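Local coordinates for hypothetical sensory transduction histidine kinase (Methanosarcina mazei, PDB 3LI9), which is probably a membrane-bound sensor kinase that phosphorylates itself on histidine at the expense of ATP, this chain being its extracellular sensor domain of PDC (Cache) fold, at residues I39-A44 against G135-T140; G74-Y79 against M150-S155; P95-D98 against R102-P105; E117-V120 against D126-Q129. All coordinates share one frame; numbering follows the deposited sequence.

Contact 1. Residues I39-A44 against G135-T140; sequences IARTLA and GKDTLT
Arg41 turns its CG anti to the backbone N (chi1 -163°) and runs on extended to NE, which carries the guanidinium clear of the helix and out to Asp137. That aspartate swings its CG beside its own backbone N (chi1 -55°), setting the carboxylate in front of the arginine stem. The two side chains cross at about a right angle, and the guanidinium and carboxylate planes stand 89° apart, so this is not the flat, two-pronged pairing that arginine can make. Arg41 NE alone forms the salt bridge, 3.1 Å from Asp137 OD2, and the oxygen meets the guanidinium obliquely. Arg41 CD is close behind, 3.2 Å from the same OD2, so the last methylene of the arginine stem lies against this oxygen. The other carboxylate oxygen, OD1, is taken by the hydroxyl of Ser155 on strand 148-159, a bond that probably steadies the carboxylate while OD2 faces the arginine. The contact lies at the protein surface, where solvent probably weakens the charge attraction. It pins the residue just ahead of edge strand 138-139 to helix 13-48, the long N-terminal helix that packs along the sheet in the PDC (double Cache) fold of extracellular sensor domains.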
loop_
_atom_site.group_PDB
_atom_site.type_symbol
_atom_site.label_atom_id
_atom_site.label_comp_id
_atom_site.label_asym_id
_atom_site.label_seq_id
_atom_site.Cartn_x
_atom_site.Cartn_y
_atom_site.Cartn_z
ATOM N N ILE A 39 2.765 -6.510 10.638
ATOM C CA ILE A 39 2.625 -7.970 10.408
ATOM C C ILE A 39 3.814 -8.444 9.576
ATOM O O ILE A 39 4.528 -9.406 9.928
ATOM C CB ILE A 39 1.352 -8.265 9.636
ATOM C CG1 ILE A 39 0.127 -7.945 10.541
ATOM C CG2 ILE A 39 1.320 -9.815 9.206
ATOM C CD1 ILE A 39 -1.238 -8.027 9.795
ATOM N N ALA A 40 4.039 -7.751 8.454
ATOM C CA ALA A 40 5.233 -8.105 7.623
ATOM C C ALA A 40 6.573 -7.981 8.373
ATOM O O ALA A 40 7.459 -8.829 8.215
ATOM C CB ALA A 40 5.269 -7.244 6.363
ATOM N N ARG A 41 6.729 -6.921 9.141
ATOM C CA ARG A 41 7.960 -6.721 9.901
ATOM C C ARG A 41 8.157 -7.787 10.959
ATOM O O ARG A 41 9.295 -8.246 11.150
ATOM C CB ARG A 41 7.939 -5.354 10.523
ATOM C CG ARG A 41 9.362 -4.977 10.961
ATOM C CD ARG A 41 9.512 -3.403 11.052
ATOM N NE ARG A 41 10.898 -3.079 11.378
ATOM C CZ ARG A 41 11.373 -2.968 12.617
ATOM N NH1 ARG A 41 10.567 -3.190 13.650
ATOM N NH2 ARG A 41 12.664 -2.690 12.836
ATOM N N THR A 42 7.076 -8.190 11.634
ATOM C CA THR A 42 7.210 -9.187 12.689
ATOM C C THR A 42 7.559 -10.561 12.061
ATOM O O THR A 42 8.411 -11.283 12.580
ATOM C CB THR A 42 5.940 -9.285 13.466
ATOM O OG1 THR A 42 5.784 -8.025 14.120
ATOM C CG2 THR A 42 6.122 -10.328 14.627
ATOM N N LEU A 43 6.948 -10.840 10.911
ATOM C CA LEU A 43 7.332 -12.084 10.148
ATOM C C LEU A 43 8.799 -12.033 9.731
ATOM O O LEU A 43 9.530 -13.060 9.857
ATOM C CB LEU A 43 6.433 -12.244 8.922
ATOM C CG LEU A 43 6.715 -13.468 8.022
ATOM C CD1 LEU A 43 6.584 -14.738 8.823
ATOM C CD2 LEU A 43 5.590 -13.430 6.850
ATOM N N ALA A 44 9.286 -10.867 9.295
ATOM C CA ALA A 44 10.714 -10.738 8.924
ATOM C C ALA A 44 11.642 -10.969 10.125
ATOM O O ALA A 44 12.634 -11.757 9.976
ATOM C CB ALA A 44 11.011 -9.362 8.237
ATOM N N GLY A 135 17.699 -1.667 2.399
ATOM C CA GLY A 135 17.638 -2.272 3.715
ATOM C C GLY A 135 16.498 -1.770 4.563
ATOM O O GLY A 135 16.502 -2.024 5.753
ATOM N N LYS A 136 15.476 -1.102 3.995
ATOM C CA LYS A 136 14.386 -0.587 4.806
ATOM C C LYS A 136 12.967 -1.242 4.514
ATOM O O LYS A 136 12.742 -1.722 3.434
ATOM C CB LYS A 136 14.277 0.921 4.592
ATOM C CG LYS A 136 15.593 1.689 4.993
ATOM C CD LYS A 136 15.382 2.513 6.298
ATOM C CE LYS A 136 16.732 2.956 6.971
ATOM N NZ LYS A 136 16.502 4.053 7.949
ATOM N N ASP A 137 12.067 -1.275 5.479
ATOM C CA ASP A 137 10.644 -1.638 5.197
ATOM C C ASP A 137 10.094 -0.749 4.080
ATOM O O ASP A 137 10.311 0.485 4.093
ATOM C CB ASP A 137 9.818 -1.446 6.483
ATOM C CG ASP A 137 10.390 -2.218 7.603
ATOM O OD1 ASP A 137 10.652 -3.418 7.374
ATOM O OD2 ASP A 137 10.690 -1.628 8.694
ATOM N N THR A 138 9.364 -1.324 3.123
ATOM C CA THR A 138 8.833 -0.580 1.980
ATOM C C THR A 138 7.354 -0.814 1.766
ATOM O O THR A 138 6.822 -1.824 2.221
ATOM C CB THR A 138 9.618 -0.927 0.718
ATOM O OG1 THR A 138 9.270 -2.251 0.278
ATOM C CG2 THR A 138 11.079 -0.911 1.061
ATOM N N LEU A 139 6.706 0.137 1.101
ATOM C CA LEU A 139 5.359 0.039 0.700
ATOM C C LEU A 139 5.345 0.426 -0.782
ATOM O O LEU A 139 5.801 1.543 -1.156
ATOM C CB LEU A 139 4.502 0.987 1.539
ATOM C CG LEU A 139 3.086 1.177 1.134
ATOM C CD1 LEU A 139 2.250 -0.079 1.352
ATOM C CD2 LEU A 139 2.502 2.327 1.993
ATOM N N THR A 140 4.851 -0.489 -1.614
ATOM C CA THR A 140 4.795 -0.202 -3.069
ATOM C C THR A 140 3.725 0.867 -3.341
ATOM O O THR A 140 2.790 1.148 -2.557
ATOM C CB THR A 140 4.362 -1.483 -3.866
ATOM O OG1 THR A 140 2.996 -1.791 -3.525
ATOM C CG2 THR A 140 5.349 -2.629 -3.573
#

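Contact 2. Residues G74-Y79 against M150-S155; sequences GVYLGY and MVSYDS
Tyr76 and Asp154 meet in what is probably the ligand pocket of a PDC sensor domain, over the central sheet, the part of the fold where relatives commonly bind their ligands. Here a buffer molecule, BTB, probably from the crystallisation liquor, sits about 3 Å from the Tyr76 side chain. The two strands run in roughly the same direction, their axes 33° apart and 9.2 Å at closest approach, so side chains alone bridge them. Tyr76 does most of the reaching: its CG stands between the backbone N and the carbonyl carbon (chi1 53°), the crowded position, and this sends the phenol across to 150-155. Tyr76 OH donates to Asp154 OD1 in a very short bond of 2.4 Å; the place of the hydroxyl is doubtful, because the model also sets it too near Ser152 OG. Ring and carboxylate are turned 47° against each other, with OD1 at the ring edge, 3.1 Å from Tyr76 CE1. Ser152 OG has its stronger partner in Asp170, on the strand in between. With an alanine in place of Asp154, the buried phenol of Tyr76 would probably lose this carboxylate partner and be freer to shift in the pocket. Strand 162-172 lies between the two segments and pairs with both, Tyr76 bonding to Gly168 through the backbone. From strand 74-79, Val75 and Leu77 pack on helices 13-48 and 55-67, while Tyr153 meets Met33 of the long helix.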
loop_
_atom_site.group_PDB
_atom_site.type_symbol
_atom_site.label_atom_id
_atom_site.label_comp_id
_atom_site.label_asym_id
_atom_site.label_seq_id
_atom_site.Cartn_x
_atom_site.Cartn_y
_atom_site.Cartn_z
ATOM N N GLY A 74 -2.495 -11.865 0.411
ATOM C CA GLY A 74 -1.317 -12.641 0.184
ATOM C C GLY A 74 -0.349 -12.426 1.339
ATOM O O GLY A 74 -0.270 -11.352 1.933
ATOM N N VAL A 75 0.415 -13.462 1.625
ATOM C CA VAL A 75 1.529 -13.359 2.578
ATOM C C VAL A 75 2.649 -14.205 1.953
ATOM O O VAL A 75 2.425 -15.289 1.395
ATOM C CB VAL A 75 1.186 -13.983 3.973
ATOM C CG1 VAL A 75 2.406 -13.871 5.005
ATOM C CG2 VAL A 75 -0.038 -13.305 4.578
ATOM N N TYR A 76 3.870 -13.653 2.028
ATOM C CA TYR A 76 4.935 -14.312 1.280
ATOM C C TYR A 76 6.305 -14.132 1.899
ATOM O O TYR A 76 6.551 -13.197 2.673
ATOM C CB TYR A 76 4.915 -13.891 -0.180
ATOM C CG TYR A 76 4.934 -12.379 -0.411
ATOM C CD1 TYR A 76 6.129 -11.708 -0.483
ATOM C CD2 TYR A 76 3.728 -11.636 -0.421
ATOM C CE1 TYR A 76 6.178 -10.294 -0.679
ATOM C CE2 TYR A 76 3.755 -10.271 -0.595
ATOM C CZ TYR A 76 4.966 -9.614 -0.728
ATOM O OH TYR A 76 4.923 -8.259 -0.920
ATOM N N LEU A 77 7.241 -15.009 1.460
ATOM C CA LEU A 77 8.635 -14.871 1.835
ATOM C C LEU A 77 9.404 -15.030 0.493
ATOM O O LEU A 77 8.950 -15.786 -0.421
ATOM C CB LEU A 77 9.031 -16.069 2.722
ATOM C CG LEU A 77 8.317 -16.057 4.086
ATOM C CD1 LEU A 77 8.591 -17.427 4.780
ATOM C CD2 LEU A 77 8.820 -14.914 4.962
ATOM N N GLY A 78 10.506 -14.288 0.333
ATOM C CA GLY A 78 11.314 -14.509 -0.880
ATOM C C GLY A 78 12.781 -14.416 -0.410
ATOM O O GLY A 78 13.150 -13.467 0.213
ATOM N N TYR A 79 13.583 -15.456 -0.677
ATOM C CA TYR A 79 14.982 -15.501 -0.216
ATOM C C TYR A 79 15.996 -15.450 -1.381
ATOM O O TYR A 79 15.705 -15.834 -2.508
ATOM C CB TYR A 79 15.215 -16.775 0.522
ATOM C CG TYR A 79 14.649 -16.749 1.938
ATOM C CD1 TYR A 79 13.287 -16.959 2.178
ATOM C CD2 TYR A 79 15.507 -16.513 3.046
ATOM C CE1 TYR A 79 12.803 -16.941 3.519
ATOM C CE2 TYR A 79 15.006 -16.499 4.373
ATOM C CZ TYR A 79 13.666 -16.699 4.560
ATOM O OH TYR A 79 13.188 -16.772 5.889
HETATM N N MSE A 150 -4.423 -3.349 -5.143
HETATM C CA MSE A 150 -3.733 -3.627 -3.891
HETATM C C MSE A 150 -2.440 -2.836 -3.736
HETATM O O MSE A 150 -1.992 -2.094 -4.619
HETATM C CB MSE A 150 -3.409 -5.117 -3.807
HETATM C CG MSE A 150 -2.492 -5.583 -4.909
HETATM SE SE MSE A 150 -2.251 -7.590 -4.783
HETATM C CE MSE A 150 -3.953 -8.107 -5.486
ATOM N N VAL A 151 -1.917 -2.956 -2.518
ATOM C CA VAL A 151 -0.553 -2.492 -2.263
ATOM C C VAL A 151 0.199 -3.594 -1.522
ATOM O O VAL A 151 -0.424 -4.428 -0.878
ATOM C CB VAL A 151 -0.627 -1.188 -1.423
ATOM C CG1 VAL A 151 -1.146 -1.389 0.014
ATOM C CG2 VAL A 151 0.639 -0.391 -1.545
ATOM N N SER A 152 1.529 -3.559 -1.602
ATOM C CA SER A 152 2.334 -4.550 -0.894
ATOM C C SER A 152 3.219 -3.906 0.143
ATOM O O SER A 152 3.827 -2.878 -0.155
ATOM C CB SER A 152 3.258 -5.248 -1.952
ATOM O OG SER A 152 3.800 -6.389 -1.344
ATOM N N TYR A 153 3.324 -4.539 1.298
ATOM C CA TYR A 153 4.246 -4.093 2.355
ATOM C C TYR A 153 5.367 -5.129 2.407
ATOM O O TYR A 153 5.085 -6.323 2.505
ATOM C CB TYR A 153 3.556 -4.124 3.726
ATOM C CG TYR A 153 2.397 -3.141 3.925
ATOM C CD1 TYR A 153 2.591 -1.968 4.667
ATOM C CD2 TYR A 153 1.142 -3.370 3.336
ATOM C CE1 TYR A 153 1.548 -1.081 4.859
ATOM C CE2 TYR A 153 0.085 -2.445 3.492
ATOM C CZ TYR A 153 0.334 -1.310 4.278
ATOM O OH TYR A 153 -0.696 -0.403 4.450
ATOM N N ASP A 154 6.629 -4.694 2.431
ATOM C CA ASP A 154 7.720 -5.672 2.396
ATOM C C ASP A 154 8.783 -5.273 3.397
ATOM O O ASP A 154 9.140 -4.118 3.483
ATOM C CB ASP A 154 8.348 -5.746 1.008
ATOM C CG ASP A 154 7.326 -6.104 -0.040
ATOM O OD1 ASP A 154 7.050 -7.321 -0.153
ATOM O OD2 ASP A 154 6.699 -5.192 -0.682
ATOM N N SER A 155 9.300 -6.257 4.111
ATOM C CA SER A 155 10.384 -5.976 5.104
ATOM C C SER A 155 11.547 -6.905 4.880
ATOM O O SER A 155 11.378 -8.085 4.591
ATOM C CB SER A 155 9.907 -6.274 6.544
ATOM O OG SER A 155 8.928 -5.373 6.967
#

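Contact 3. Residues P95-D98 against R102-P105; sequences PGHD and RFVP
A water gripped by Asp98 and Arg102 joins the two segments: Asp98 N donates to it at 2.7 Å, and both Asp98 OD1 and Arg102 O lie 2.7 Å from its oxygen as competing acceptors. Asp98 OD2 is hydrogen-bonded to the hydroxyl of Tyr122. A second water spans the backbone, giving a proton to Gly96 O at 2.8 Å and accepting one from Val104 N at the same length. This water also rests on a face of the His97 imidazole, 3.1 Å above the plane and over its centre. His97 ND1 donates to Pro95 O (2.8 Å, 161° at the hydrogen); the acceptor lies in the ring plane, and the bond fixes the ring's rotation. The segments belong to the long excursion linking strands 74-79 and 105-108 of the PDC sheet, where Val104 and Pro105 bond through their backbones to Leu119 and Leu77. His97 NE2 lies at the edge of the Phe103 ring, 3.7 Å from Phe103 CD1, and is hydrogen-bonded to Arg55. Replacing His97 with an alanine would probably uncover the Gly96–Val104 water and leave Arg55 and Pro95 O without this partner. Phe103 carries Pro105 CD over the centre of one ring face.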
loop_
_atom_site.group_PDB
_atom_site.type_symbol
_atom_site.label_atom_id
_atom_site.label_comp_id
_atom_site.label_asym_id
_atom_site.label_seq_id
_atom_site.Cartn_x
_atom_site.Cartn_y
_atom_site.Cartn_z
ATOM N N PRO A 95 6.492 -28.266 -5.314
ATOM C CA PRO A 95 5.292 -27.419 -5.122
ATOM C C PRO A 95 5.649 -26.067 -4.451
ATOM O O PRO A 95 6.433 -26.047 -3.473
ATOM C CB PRO A 95 4.400 -28.276 -4.200
ATOM C CG PRO A 95 4.850 -29.724 -4.430
ATOM C CD PRO A 95 6.369 -29.577 -4.630
ATOM N N GLY A 96 5.029 -24.986 -4.903
ATOM C CA GLY A 96 5.288 -23.640 -4.401
ATOM C C GLY A 96 6.592 -23.038 -4.854
ATOM O O GLY A 96 6.927 -21.940 -4.437
ATOM N N HIS A 97 7.346 -23.755 -5.723
ATOM C CA HIS A 97 8.736 -23.303 -6.102
ATOM C C HIS A 97 8.835 -23.148 -7.614
ATOM O O HIS A 97 7.933 -23.629 -8.369
ATOM C CB HIS A 97 9.722 -24.390 -5.648
ATOM C CG HIS A 97 9.906 -24.405 -4.154
ATOM N ND1 HIS A 97 8.980 -24.963 -3.292
ATOM C CD2 HIS A 97 10.935 -23.966 -3.376
ATOM C CE1 HIS A 97 9.445 -24.886 -2.049
ATOM N NE2 HIS A 97 10.599 -24.267 -2.069
ATOM N N ASP A 98 9.911 -22.504 -8.039
ATOM C CA ASP A 98 10.176 -22.384 -9.482
ATOM C C ASP A 98 11.501 -23.107 -9.816
ATOM O O ASP A 98 12.010 -23.895 -9.052
ATOM C CB ASP A 98 10.152 -20.898 -9.899
ATOM C CG ASP A 98 11.278 -20.100 -9.319
ATOM O OD1 ASP A 98 12.268 -20.690 -8.824
ATOM O OD2 ASP A 98 11.140 -18.854 -9.301
ATOM N N ARG A 102 14.841 -21.566 -5.168
ATOM C CA ARG A 102 14.898 -20.492 -4.126
ATOM C C ARG A 102 13.615 -20.572 -3.296
ATOM O O ARG A 102 12.559 -20.959 -3.861
ATOM C CB ARG A 102 15.021 -19.086 -4.703
ATOM C CG ARG A 102 16.433 -18.855 -5.332
ATOM C CD ARG A 102 16.616 -17.560 -6.079
ATOM N NE ARG A 102 16.390 -16.365 -5.248
ATOM C CZ ARG A 102 16.545 -15.152 -5.689
ATOM N NH1 ARG A 102 16.995 -15.023 -6.951
ATOM N NH2 ARG A 102 16.251 -14.075 -4.930
ATOM N N PHE A 103 13.690 -20.273 -2.006
ATOM C CA PHE A 103 12.429 -20.262 -1.192
ATOM C C PHE A 103 11.699 -18.963 -1.430
ATOM O O PHE A 103 12.064 -17.933 -0.887
ATOM C CB PHE A 103 12.757 -20.432 0.305
ATOM C CG PHE A 103 11.587 -20.858 1.148
ATOM C CD1 PHE A 103 10.651 -21.796 0.683
ATOM C CD2 PHE A 103 11.412 -20.290 2.428
ATOM C CE1 PHE A 103 9.618 -22.204 1.461
ATOM C CE2 PHE A 103 10.305 -20.700 3.220
ATOM C CZ PHE A 103 9.413 -21.658 2.727
ATOM N N VAL A 104 10.643 -19.030 -2.279
ATOM C CA VAL A 104 9.898 -17.841 -2.714
ATOM C C VAL A 104 8.369 -18.081 -2.643
ATOM O O VAL A 104 7.636 -17.775 -3.594
ATOM C CB VAL A 104 10.338 -17.375 -4.139
ATOM C CG1 VAL A 104 11.777 -16.676 -4.072
ATOM C CG2 VAL A 104 10.286 -18.538 -5.145
ATOM N N PRO A 105 7.890 -18.638 -1.526
ATOM C CA PRO A 105 6.449 -19.018 -1.495
ATOM C C PRO A 105 5.512 -17.785 -1.414
ATOM O O PRO A 105 5.690 -16.922 -0.539
ATOM C CB PRO A 105 6.346 -19.918 -0.263
ATOM C CG PRO A 105 7.444 -19.311 0.721
ATOM C CD PRO A 105 8.587 -18.933 -0.255
HETATM O O HOH W 1 9.240 -21.387 -2.878
HETATM O O HOH W 2 11.920 -21.810 -6.364
#

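Contact 4. Residues E117-V120 against D126-Q129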
loop_
_atom_site.group_PDB
_atom_site.type_symbol
_atom_site.label_atom_id
_atom_site.label_comp_id
_atom_site.label_asym_id
_atom_site.label_seq_id
_atom_site.Cartn_x
_atom_site.Cartn_y
_atom_site.Cartn_z
ATOM N N GLU A 117 2.074 -20.542 -4.482
ATOM C CA GLU A 117 2.795 -20.633 -5.786
ATOM C C GLU A 117 4.060 -19.810 -5.652
ATOM O O GLU A 117 4.129 -18.959 -4.791
ATOM C CB GLU A 117 1.920 -20.105 -6.953
ATOM C CG GLU A 117 1.313 -18.738 -6.789
ATOM C CD GLU A 117 -0.019 -18.629 -7.633
ATOM O OE1 GLU A 117 -0.890 -17.856 -7.173
ATOM O OE2 GLU A 117 -0.210 -19.347 -8.724
ATOM N N PRO A 118 5.070 -20.005 -6.512
ATOM C CA PRO A 118 6.243 -19.094 -6.359
ATOM C C PRO A 118 5.976 -17.605 -6.724
ATOM O O PRO A 118 5.192 -17.317 -7.641
ATOM C CB PRO A 118 7.258 -19.662 -7.395
ATOM C CG PRO A 118 6.434 -20.530 -8.391
ATOM C CD PRO A 118 5.127 -20.915 -7.688
ATOM N N LEU A 119 6.650 -16.714 -6.042
ATOM C CA LEU A 119 6.701 -15.309 -6.404
ATOM C C LEU A 119 7.340 -15.270 -7.812
ATOM O O LEU A 119 8.096 -16.189 -8.172
ATOM C CB LEU A 119 7.670 -14.566 -5.485
ATOM C CG LEU A 119 7.102 -14.396 -4.055
ATOM C CD1 LEU A 119 8.284 -13.971 -3.143
ATOM C CD2 LEU A 119 5.964 -13.290 -4.070
ATOM N N VAL A 120 7.027 -14.194 -8.536
ATOM C CA VAL A 120 7.611 -13.954 -9.897
ATOM C C VAL A 120 8.249 -12.562 -9.854
ATOM O O VAL A 120 7.849 -11.672 -9.033
ATOM C CB VAL A 120 6.567 -14.164 -11.083
ATOM C CG1 VAL A 120 7.246 -13.991 -12.396
ATOM C CG2 VAL A 120 6.074 -15.582 -11.114
ATOM N N ASP A 126 10.227 -3.870 -7.509
ATOM C CA ASP A 126 10.474 -3.120 -6.302
ATOM C C ASP A 126 10.051 -3.809 -5.020
ATOM O O ASP A 126 10.610 -3.522 -4.001
ATOM C CB ASP A 126 9.713 -1.804 -6.350
ATOM C CG ASP A 126 10.340 -0.819 -7.299
ATOM O OD1 ASP A 126 11.527 -1.023 -7.688
ATOM O OD2 ASP A 126 9.628 0.159 -7.639
ATOM N N TYR A 127 9.015 -4.628 -5.028
ATOM C CA TYR A 127 8.632 -5.208 -3.741
ATOM C C TYR A 127 9.816 -5.959 -3.114
ATOM O O TYR A 127 9.883 -6.130 -1.863
ATOM C CB TYR A 127 7.442 -6.157 -3.910
ATOM C CG TYR A 127 7.767 -7.529 -4.552
ATOM C CD1 TYR A 127 7.980 -8.633 -3.787
ATOM C CD2 TYR A 127 7.790 -7.695 -5.947
ATOM C CE1 TYR A 127 8.225 -9.842 -4.337
ATOM C CE2 TYR A 127 8.035 -8.944 -6.527
ATOM C CZ TYR A 127 8.259 -10.012 -5.713
ATOM O OH TYR A 127 8.491 -11.256 -6.246
ATOM N N TYR A 128 10.703 -6.474 -3.964
ATOM C CA TYR A 128 11.890 -7.226 -3.467
ATOM C C TYR A 128 13.115 -6.373 -3.573
ATOM O O TYR A 128 13.905 -6.338 -2.650
ATOM C CB TYR A 128 12.122 -8.516 -4.283
ATOM C CG TYR A 128 13.152 -9.489 -3.734
ATOM C CD1 TYR A 128 12.743 -10.681 -3.138
ATOM C CD2 TYR A 128 14.506 -9.291 -3.911
ATOM C CE1 TYR A 128 13.653 -11.620 -2.675
ATOM C CE2 TYR A 128 15.431 -10.191 -3.422
ATOM C CZ TYR A 128 15.020 -11.358 -2.833
ATOM O OH TYR A 128 15.935 -12.303 -2.408
ATOM N N GLN A 129 13.282 -5.686 -4.715
ATOM C CA GLN A 129 14.531 -4.932 -4.952
ATOM C C GLN A 129 14.648 -3.693 -4.052
ATOM O O GLN A 129 15.747 -3.313 -3.659
ATOM C CB GLN A 129 14.673 -4.514 -6.422
ATOM C CG GLN A 129 14.886 -5.705 -7.395
ATOM C CD GLN A 129 16.113 -6.528 -7.045
ATOM O OE1 GLN A 129 17.176 -5.992 -6.910
ATOM N NE2 GLN A 129 15.961 -7.839 -6.915
#
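The Tyr127 ring meets Val120 O at its edge, near the ring plane, and Leu119 CD2 obliquely, while on one face Tyr128 CB sits 4.1 Å above the plane, offset toward the rim. The hydroxyl at the far end of the ring makes the polar link: Tyr127 OH donates to Val120 O over 2.9 Å. It approaches at 131° to the C=O bond and from 49° out of the carbonyl plane, so it comes down on the oxygen from above. Leu119 wraps the same hydroxyl with carbon. Its CB lies 3.5 Å from Tyr127 OH, and its CD2 stands obliquely off the hydroxyl end of the ring, 4.1 Å from Tyr127 CE1. With CG placed between the backbone N and the carbonyl carbon (chi1 75°), Tyr127 throws its ring from the first turn of helix 126-134 toward the stretch just after strand 115-118. Tyr122 from the loop and Ile166 of strand 162-172 also touch the Tyr127 side chain. The bound BTB molecule, probably from crystallisation, comes about 4 Å from Tyr127 and accepts a hydrogen bond from Val120 N, so helix and loop probably line one wall of a pocket. Its place beside the sheet is consistent with the ligand-binding site of Cache (PDC) sensor domains.

Overall arrangement
From the N terminus, helix 13-48 supplies the first half of contact 1 and strand 74-79 the first half of contact 2. The chain then makes two local closures in series: contact 3 folds back the excursion ahead of strand 105-108, and contact 4 ties the end of strand 115-118 to helix 126-134. Residues 135-140 next close contact 1, and 150-155 close contact 2, so these two long loops cross, with contacts 3 and 4 nested inside both. Strands 138-139 and 148-159 join contacts 1 and 2 in one sheet. Contact 3 meets contact 4 through Val104 O and Leu119 N, while contacts 2 and 4 border the same BTB-occupied pocket.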